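Fatty acid-binding protein 2 (Manduca sexta, PDB 1MDC) binds long-chain fatty acids one to one, holding the ligand inside a beta-barrel, as a cytoplasmic lipid-transport protein. Local coordinates at residues 5-9 with 128-132; 16-22 with 117-122. All coordinates share one frame. Residues are numbered along the deposited sequence.

Both contacts belong to one antiparallel beta-barrel of the fatty-acid-binding protein family, and their centres lie about 22 Å apart. Along the chain contact 2 is nested inside contact 1: strand 8-14 leads straight into helix 16-21, and strand 112-119 turns back into strand 122-131, its neighbour in the sheet. Contact 1 joins the first and last strands near the chain's C-terminus; contact 2 seats the first helix on the hairpin 112-131. They meet at R128, whose NH2 lies 3.5 Å from F16 CE2 and whose CG lies 4.0 Å from I117 CD1. Palmitate links them too, hydrogen-bonded through its carboxylate to R128 and Y130 in contact 1 and touching F19 in contact 2.

Contact 1: 5-9 with 128-132; sequences GKVYS and RYYKA. With PLM (palmitic acid), chain C.
The touching parts, CA 6 to 9 and CA 129 to 132, run in roughly opposite senses, 137° apart, with Y8 and S9 extended and 128-131 in strand conformation. Backbone hydrogen bonds fix the register: S9 and K131 form an antiparallel hydrogen-bonded pair, CA-CA 5.4 Å, with S9 N to K131 O at 3.0 Å and K131 N to S9 O at 2.9 Å. Two CA-H...O contacts flank it, A132 CA to V7 O (3.3 Å) and Y130 CA to S9 O (3.2 Å), so the C-terminal residue A132 stays beside V7, one step past the S9-K131 pair.

Among apolar contacts, Y8 (chi1 m) lays one ring face under A132 CB, a CH-pi contact 3.8 Å from the centroid and 17° off the normal, while Y8 CB meets Y130 CB at 3.9 Å. The Y8 hydroxyl hydrogen-bonds to the G110 carbonyl.

Polar contacts with palmitate come from R128 and Y130, both chi1 m. Alternation along the strand sends these two side chains inward; that of Y129 leaves the other face and hydrogen-bonds E14. Y130 OH donates to PLM O2 at 2.6 Å and R128 NH1 to the same O2 at 2.9 Å; Q40 also hydrogen-bonds the ligand. Closure of first strand on last, beside an Arg-Tyr carboxylate site, is characteristic of the fatty-acid-binding protein barrel.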
ATOM      1  N   GLY A   5      15.488   0.419  -4.100  1.00  8.75           N
ATOM      2  CA  GLY A   5      16.434   0.632  -2.995  1.00  8.39           C
ATOM      3  C   GLY A   5      16.315   1.937  -2.203  1.00 11.43           C
ATOM      4  O   GLY A   5      17.041   2.104  -1.231  1.00 16.90           O
ATOM      5  N   LYS A   6      15.417   2.859  -2.591  1.00 10.72           N
ATOM      6  CA  LYS A   6      15.264   4.105  -1.861  1.00  7.09           C
ATOM      7  C   LYS A   6      14.187   3.925  -0.795  1.00 12.28           C
ATOM      8  O   LYS A   6      13.239   3.161  -0.995  1.00 13.39           O
ATOM      9  CB  LYS A   6      14.676   5.238  -2.746  1.00  8.15           C
ATOM     10  CG  LYS A   6      15.610   5.871  -3.748  1.00 19.78           C
ATOM     11  CD  LYS A   6      15.009   6.963  -4.637  1.00 20.95           C
ATOM     12  CE  LYS A   6      16.114   7.604  -5.416  1.00 34.08           C
ATOM     13  NZ  LYS A   6      17.093   6.583  -5.751  1.00 98.35           N
ATOM     14  N   VAL A   7      14.313   4.631   0.324  1.00 11.32           N
ATOM     15  CA  VAL A   7      13.294   4.512   1.350  1.00 11.21           C
ATOM     16  C   VAL A   7      12.360   5.720   1.181  1.00 13.63           C
ATOM     17  O   VAL A   7      12.818   6.856   1.193  1.00 13.70           O
ATOM     18  CB  VAL A   7      13.923   4.477   2.789  1.00 20.68           C
ATOM     19  CG1 VAL A   7      12.828   4.592   3.872  1.00 14.54           C
ATOM     20  CG2 VAL A   7      14.659   3.185   2.955  1.00 12.13           C
ATOM     21  N   TYR A   8      11.060   5.487   1.006  1.00  9.38           N
ATOM     22  CA  TYR A   8      10.097   6.563   0.859  1.00  7.87           C
ATOM     23  C   TYR A   8       9.320   6.667   2.169  1.00  7.33           C
ATOM     24  O   TYR A   8       8.880   5.662   2.711  1.00 11.46           O
ATOM     25  CB  TYR A   8       9.120   6.260  -0.262  1.00  8.84           C
ATOM     26  CG  TYR A   8       9.769   6.409  -1.654  1.00 11.88           C
ATOM     27  CD1 TYR A   8      10.485   5.337  -2.218  1.00 14.08           C
ATOM     28  CD2 TYR A   8       9.640   7.583  -2.379  1.00  8.45           C
ATOM     29  CE1 TYR A   8      11.073   5.448  -3.480  1.00 12.92           C
ATOM     30  CE2 TYR A   8      10.226   7.717  -3.655  1.00 10.77           C
ATOM     31  CZ  TYR A   8      10.929   6.648  -4.190  1.00 10.44           C
ATOM     32  OH  TYR A   8      11.502   6.784  -5.430  1.00 11.32           O
ATOM     33  N   SER A   9       9.182   7.883   2.668  1.00  8.97           N
ATOM     34  CA  SER A   9       8.483   8.155   3.915  1.00  7.59           C
ATOM     35  C   SER A   9       7.243   8.994   3.647  1.00 20.97           C
ATOM     36  O   SER A   9       7.258   9.928   2.846  1.00 11.00           O
ATOM     37  CB  SER A   9       9.312   9.059   4.842  1.00 14.21           C
ATOM     38  OG  SER A   9      10.515   8.428   5.094  1.00 37.41           O
ATOM     39  N   ARG A 128      -1.915   9.210  -0.956  1.00  6.43           N
ATOM     40  CA  ARG A 128      -0.845   9.148   0.029  1.00  4.50           C
ATOM     41  C   ARG A 128       0.386   9.601  -0.742  1.00  8.75           C
ATOM     42  O   ARG A 128       0.676   9.064  -1.796  1.00 10.32           O
ATOM     43  CB  ARG A 128      -0.614   7.842   0.764  1.00  9.06           C
ATOM     44  CG  ARG A 128      -1.937   7.312   1.394  1.00 13.58           C
ATOM     45  CD  ARG A 128      -1.620   6.061   2.196  1.00 15.01           C
ATOM     46  NE  ARG A 128      -1.361   6.331   3.617  1.00 13.49           N
ATOM     47  CZ  ARG A 128      -0.952   5.346   4.415  1.00 17.24           C
ATOM     48  NH1 ARG A 128      -0.748   4.106   3.949  1.00 13.91           N
ATOM     49  NH2 ARG A 128      -0.754   5.604   5.663  1.00 13.07           N
ATOM     50  N   TYR A 129       1.057  10.616  -0.230  1.00  8.96           N
ATOM     51  CA  TYR A 129       2.241  11.213  -0.825  1.00 12.16           C
ATOM     52  C   TYR A 129       3.471  10.872   0.035  1.00 18.15           C
ATOM     53  O   TYR A 129       3.521  11.133   1.250  1.00 10.69           O
ATOM     54  CB  TYR A 129       2.085  12.756  -0.920  1.00  5.98           C
ATOM     55  CG  TYR A 129       0.844  13.155  -1.667  1.00 10.40           C
ATOM     56  CD1 TYR A 129       0.841  13.325  -3.055  1.00  8.93           C
ATOM     57  CD2 TYR A 129      -0.343  13.370  -0.968  1.00 12.11           C
ATOM     58  CE1 TYR A 129      -0.298  13.685  -3.741  1.00 13.92           C
ATOM     59  CE2 TYR A 129      -1.507  13.741  -1.647  1.00  9.44           C
ATOM     60  CZ  TYR A 129      -1.495  13.908  -3.007  1.00 11.09           C
ATOM     61  OH  TYR A 129      -2.638  14.266  -3.661  1.00 12.72           O
ATOM     62  N   TYR A 130       4.478  10.282  -0.614  1.00  6.70           N
ATOM     63  CA  TYR A 130       5.691   9.910   0.087  1.00  5.57           C
ATOM     64  C   TYR A 130       6.885  10.549  -0.608  1.00  8.31           C
ATOM     65  O   TYR A 130       6.828  10.864  -1.788  1.00 12.13           O
ATOM     66  CB  TYR A 130       5.815   8.382  -0.065  1.00 11.16           C
ATOM     67  CG  TYR A 130       4.848   7.418   0.630  1.00  9.28           C
ATOM     68  CD1 TYR A 130       3.558   7.249   0.162  1.00 11.01           C
ATOM     69  CD2 TYR A 130       5.299   6.666   1.721  1.00  9.78           C
ATOM     70  CE1 TYR A 130       2.695   6.340   0.813  1.00 10.43           C
ATOM     71  CE2 TYR A 130       4.464   5.753   2.362  1.00 10.70           C
ATOM     72  CZ  TYR A 130       3.157   5.613   1.888  1.00 14.39           C
ATOM     73  OH  TYR A 130       2.345   4.711   2.485  1.00 13.65           O
ATOM     74  N   LYS A 131       7.947  10.732   0.140  1.00  8.98           N
ATOM     75  CA  LYS A 131       9.146  11.329  -0.370  1.00 15.60           C
ATOM     76  C   LYS A 131      10.400  10.565   0.108  1.00 13.64           C
ATOM     77  O   LYS A 131      10.495  10.133   1.251  1.00 10.63           O
ATOM     78  CB  LYS A 131       9.044  12.734   0.223  1.00 15.68           C
ATOM     79  CG  LYS A 131       9.945  13.757  -0.367  1.00 37.45           C
ATOM     80  CD  LYS A 131       9.274  14.563  -1.436  1.00 47.33           C
ATOM     81  CE  LYS A 131       8.871  15.943  -0.981  1.00 47.97           C
ATOM     82  NZ  LYS A 131       7.889  16.565  -1.884  1.00 76.11           N
ATOM     83  N   ALA A 132      11.377  10.403  -0.787  1.00 15.77           N
ATOM     84  CA  ALA A 132      12.636   9.738  -0.500  1.00 13.25           C
ATOM     85  C   ALA A 132      13.607  10.887  -0.321  1.00 20.89           C
ATOM     86  O   ALA A 132      13.302  12.029  -0.637  1.00 22.77           O
ATOM     87  CB  ALA A 132      13.062   8.828  -1.635  1.00  8.26           C
ATOM     88  OXT ALA A 132      14.698  10.728   0.170  1.00 25.53           O
TER
HETATM   89  C1  PLM C 133       0.394   2.531   0.616  1.00 20.24           C
HETATM   90  O1  PLM C 133       1.347   2.368  -0.164  1.00 29.75           O
HETATM   91  O2  PLM C 133       0.271   3.537   1.332  1.00 19.87           O
HETATM   92  C2  PLM C 133      -0.678   1.432   0.798  1.00 54.71           C
HETATM   93  C3  PLM C 133      -1.850   1.761   1.749  1.00 36.62           C
HETATM   94  C4  PLM C 133      -1.637   1.129   3.154  1.00 34.50           C
HETATM   95  C5  PLM C 133      -2.478  -0.146   3.371  1.00 31.60           C
HETATM   96  C6  PLM C 133      -3.634   0.090   4.358  1.00 30.18           C
HETATM   97  C7  PLM C 133      -4.662  -1.016   4.151  1.00 28.67           C
HETATM   98  C8  PLM C 133      -5.712  -1.152   5.242  1.00 21.37           C
HETATM   99  C9  PLM C 133      -7.040  -1.251   4.488  1.00 36.65           C
HETATM  100  CA  PLM C 133      -7.746  -2.612   4.575  1.00 29.79           C
HETATM  101  CB  PLM C 133      -8.014  -3.151   3.161  1.00 43.59           C
HETATM  102  CC  PLM C 133      -9.148  -4.209   3.115  1.00 25.74           C
HETATM  103  CD  PLM C 133      -9.340  -4.794   1.679  1.00 22.53           C
HETATM  104  CE  PLM C 133     -10.716  -4.493   1.091  1.00 32.01           C
HETATM  105  CF  PLM C 133     -10.869  -2.978   0.962  1.00 29.45           C
HETATM  106  CG  PLM C 133     -12.217  -2.526   0.343  1.00 25.04           C

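Contact 2: 16-22 with 117-122; sequences FDGFLKS and ITSSNW
F19, chi1 t, lays one ring face against I117 CG2, a CH-pi contact 3.8 Å from the centroid and 13° off the normal, while its ring edge meets S119 at CD1 to CB, 3.8 Å. This seats the first helix of the fatty-acid-binding protein helix-turn-helix lid on the barrel. The short axes of helix 16-21 and strand 117-119 approach to 9.1 Å at a signed crossing angle of 30°, with F19 nearest S119 (CA-CA 7.0 Å) and S22 nearest N121 (5.6 Å). F19 also touches the palmitate, so the ring that packs on the strand also borders the bound ligand; F16 CE1 reaches I117 CD1 at 4.2 Å.

W122, chi1 t, covers the helix backbone: its ring face lies over G18, with CZ3 3.7 Å from G18 C, and CZ3 is also 3.4 Å from F19 N. An ideal CB on G18 would come 2.8 Å from W122 CH2, a clash, so glycine permits this close fit.

Polar bonds gather at the turn after the strand. S119 OG accepts from N121 N (3.0 Å), an ST turn, and donates to S22 OG at 3.0 Å. S22 OG (chi1 p) in turn donates to F19 O at 2.7 Å. N121 ND2, also hydrogen-bonded to the A99 carbonyl, donates to S22 O at 2.9 Å, with an N-H...O angle of 167°.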
ATOM      1  N   PHE A  16      -7.876   9.638   3.397  1.00 10.12           N
ATOM      2  CA  PHE A  16      -7.528   8.309   3.856  1.00  9.17           C
ATOM      3  C   PHE A  16      -8.530   7.795   4.889  1.00  7.84           C
ATOM      4  O   PHE A  16      -8.886   6.637   4.922  1.00 10.69           O
ATOM      5  CB  PHE A  16      -6.056   8.227   4.284  1.00 10.82           C
ATOM      6  CG  PHE A  16      -5.473   6.839   4.555  1.00 12.63           C
ATOM      7  CD1 PHE A  16      -5.596   5.817   3.627  1.00 11.04           C
ATOM      8  CD2 PHE A  16      -4.771   6.604   5.749  1.00 11.50           C
ATOM      9  CE1 PHE A  16      -5.023   4.558   3.876  1.00 12.36           C
ATOM     10  CE2 PHE A  16      -4.215   5.350   6.023  1.00 10.90           C
ATOM     11  CZ  PHE A  16      -4.351   4.337   5.076  1.00  9.52           C
ATOM     12  N   ASP A  17      -9.006   8.662   5.742  1.00  8.59           N
ATOM     13  CA  ASP A  17      -9.972   8.204   6.728  1.00 14.19           C
ATOM     14  C   ASP A  17     -11.243   7.680   6.053  1.00  6.12           C
ATOM     15  O   ASP A  17     -11.864   6.697   6.453  1.00 13.01           O
ATOM     16  CB  ASP A  17     -10.282   9.395   7.657  1.00 17.35           C
ATOM     17  CG  ASP A  17     -11.286   9.042   8.757  1.00 41.67           C
ATOM     18  OD1 ASP A  17     -10.720   8.581   9.840  1.00 49.63           O
ATOM     19  OD2 ASP A  17     -12.496   9.184   8.677  1.00100.00           O
ATOM     20  N   GLY A  18     -11.637   8.358   4.985  1.00 10.65           N
ATOM     21  CA  GLY A  18     -12.818   8.003   4.217  1.00  9.04           C
ATOM     22  C   GLY A  18     -12.669   6.656   3.612  1.00  9.37           C
ATOM     23  O   GLY A  18     -13.585   5.839   3.621  1.00  8.91           O
ATOM     24  N   PHE A  19     -11.483   6.413   3.083  1.00  8.37           N
ATOM     25  CA  PHE A  19     -11.254   5.119   2.497  1.00  8.06           C
ATOM     26  C   PHE A  19     -11.297   4.022   3.578  1.00  6.66           C
ATOM     27  O   PHE A  19     -11.845   2.955   3.348  1.00  8.82           O
ATOM     28  CB  PHE A  19      -9.811   5.022   1.820  1.00  4.21           C
ATOM     29  CG  PHE A  19      -9.381   3.601   1.594  1.00 10.12           C
ATOM     30  CD1 PHE A  19      -9.955   2.827   0.592  1.00 10.85           C
ATOM     31  CD2 PHE A  19      -8.397   3.039   2.386  1.00 12.99           C
ATOM     32  CE1 PHE A  19      -9.551   1.514   0.381  1.00 21.21           C
ATOM     33  CE2 PHE A  19      -7.992   1.701   2.196  1.00 14.94           C
ATOM     34  CZ  PHE A  19      -8.557   0.946   1.201  1.00 13.03           C
ATOM     35  N   LEU A  20     -10.704   4.252   4.751  1.00  8.06           N
ATOM     36  CA  LEU A  20     -10.706   3.216   5.781  1.00  8.49           C
ATOM     37  C   LEU A  20     -12.104   2.911   6.294  1.00  9.66           C
ATOM     38  O   LEU A  20     -12.415   1.776   6.670  1.00 13.95           O
ATOM     39  CB  LEU A  20      -9.819   3.625   6.906  1.00  9.59           C
ATOM     40  CG  LEU A  20      -8.344   3.712   6.467  1.00  8.74           C
ATOM     41  CD1 LEU A  20      -7.548   4.360   7.557  1.00 12.42           C
ATOM     42  CD2 LEU A  20      -7.762   2.346   6.215  1.00  8.81           C
ATOM     43  N   LYS A  21     -12.959   3.935   6.303  1.00 10.15           N
ATOM     44  CA  LYS A  21     -14.336   3.740   6.763  1.00  7.15           C
ATOM     45  C   LYS A  21     -15.052   2.803   5.805  1.00 10.01           C
ATOM     46  O   LYS A  21     -15.791   1.906   6.167  1.00 16.37           O
ATOM     47  CB  LYS A  21     -15.151   5.033   6.947  1.00 13.50           C
ATOM     48  CG  LYS A  21     -14.682   5.837   8.168  1.00 10.95           C
ATOM     49  CD  LYS A  21     -15.246   7.252   8.097  1.00 20.33           C
ATOM     50  CE  LYS A  21     -15.129   8.054   9.353  1.00 79.18           C
ATOM     51  NZ  LYS A  21     -15.057   9.484   9.020  1.00 82.63           N
ATOM     52  N   SER A  22     -14.812   3.007   4.536  1.00 11.95           N
ATOM     53  CA  SER A  22     -15.425   2.189   3.516  1.00  6.66           C
ATOM     54  C   SER A  22     -14.959   0.756   3.585  1.00  9.73           C
ATOM     55  O   SER A  22     -15.542  -0.131   2.953  1.00  9.34           O
ATOM     56  CB  SER A  22     -15.122   2.794   2.132  1.00 15.23           C
ATOM     57  OG  SER A  22     -13.850   2.257   1.620  1.00 14.59           O
ATOM     58  N   ILE A 117      -5.651   5.611  -4.135  1.00  8.88           N
ATOM     59  CA  ILE A 117      -6.421   4.484  -3.680  1.00  4.10           C
ATOM     60  C   ILE A 117      -7.890   4.603  -3.954  1.00 12.51           C
ATOM     61  O   ILE A 117      -8.474   5.642  -3.664  1.00 10.43           O
ATOM     62  CB  ILE A 117      -6.243   4.612  -2.148  1.00  5.49           C
ATOM     63  CG1 ILE A 117      -4.750   4.533  -1.758  1.00 10.01           C
ATOM     64  CG2 ILE A 117      -6.978   3.430  -1.567  1.00 11.83           C
ATOM     65  CD1 ILE A 117      -4.456   4.730  -0.262  1.00 15.00           C
ATOM     66  N   THR A 118      -8.464   3.540  -4.512  1.00  8.58           N
ATOM     67  CA  THR A 118      -9.882   3.472  -4.832  1.00  6.72           C
ATOM     68  C   THR A 118     -10.446   2.221  -4.143  1.00 15.60           C
ATOM     69  O   THR A 118      -9.701   1.273  -3.869  1.00 11.21           O
ATOM     70  CB  THR A 118     -10.192   3.574  -6.294  1.00 19.73           C
ATOM     71  OG1 THR A 118      -9.394   2.654  -6.987  1.00 18.64           O
ATOM     72  CG2 THR A 118      -9.966   4.999  -6.809  1.00 17.75           C
ATOM     73  N   SER A 119     -11.752   2.200  -3.831  1.00 11.61           N
ATOM     74  CA  SER A 119     -12.379   1.061  -3.139  1.00 15.45           C
ATOM     75  C   SER A 119     -13.693   0.663  -3.781  1.00 17.62           C
ATOM     76  O   SER A 119     -14.352   1.483  -4.405  1.00 13.72           O
ATOM     77  CB  SER A 119     -12.732   1.713  -1.802  1.00 21.55           C
ATOM     78  OG  SER A 119     -13.755   1.091  -1.122  1.00 18.12           O
ATOM     79  N   SER A 120     -14.104  -0.579  -3.650  1.00  9.62           N
ATOM     80  CA  SER A 120     -15.362  -0.931  -4.280  1.00  6.85           C
ATOM     81  C   SER A 120     -16.550  -0.470  -3.425  1.00 11.15           C
ATOM     82  O   SER A 120     -17.699  -0.589  -3.839  1.00 14.82           O
ATOM     83  CB  SER A 120     -15.462  -2.446  -4.505  1.00 13.17           C
ATOM     84  OG  SER A 120     -15.296  -3.084  -3.248  1.00 12.09           O
ATOM     85  N   ASN A 121     -16.305   0.060  -2.231  1.00 10.17           N
ATOM     86  CA  ASN A 121     -17.439   0.486  -1.416  1.00 10.10           C
ATOM     87  C   ASN A 121     -17.674   1.975  -1.290  1.00 24.86           C
ATOM     88  O   ASN A 121     -18.562   2.375  -0.543  1.00 16.00           O
ATOM     89  CB  ASN A 121     -17.175  -0.007   0.011  1.00  8.08           C
ATOM     90  CG  ASN A 121     -17.246  -1.530   0.096  1.00 12.84           C
ATOM     91  OD1 ASN A 121     -17.846  -2.202  -0.746  1.00 20.66           O
ATOM     92  ND2 ASN A 121     -16.638  -2.092   1.123  1.00 11.56           N
ATOM     93  N   TRP A 122     -16.896   2.789  -1.997  1.00 10.46           N
ATOM     94  CA  TRP A 122     -17.024   4.214  -1.915  1.00  7.79           C
ATOM     95  C   TRP A 122     -16.591   4.829  -3.189  1.00 12.84           C
ATOM     96  O   TRP A 122     -15.821   4.252  -3.893  1.00 13.52           O
ATOM     97  CB  TRP A 122     -15.848   4.546  -0.995  1.00 17.60           C
ATOM     98  CG  TRP A 122     -15.811   5.948  -0.590  1.00 22.54           C
ATOM     99  CD1 TRP A 122     -16.871   6.779  -0.398  1.00 54.01           C
ATOM    100  CD2 TRP A 122     -14.645   6.686  -0.326  1.00 34.44           C
ATOM    101  NE1 TRP A 122     -16.419   8.008  -0.007  1.00 63.20           N
ATOM    102  CE2 TRP A 122     -15.049   7.967   0.049  1.00 32.32           C
ATOM    103  CE3 TRP A 122     -13.322   6.371  -0.379  1.00 30.18           C
ATOM    104  CZ2 TRP A 122     -14.152   8.942   0.366  1.00 52.71           C
ATOM    105  CZ3 TRP A 122     -12.437   7.353  -0.049  1.00 44.63           C
ATOM    106  CH2 TRP A 122     -12.860   8.612   0.319  1.00 22.13           C
TER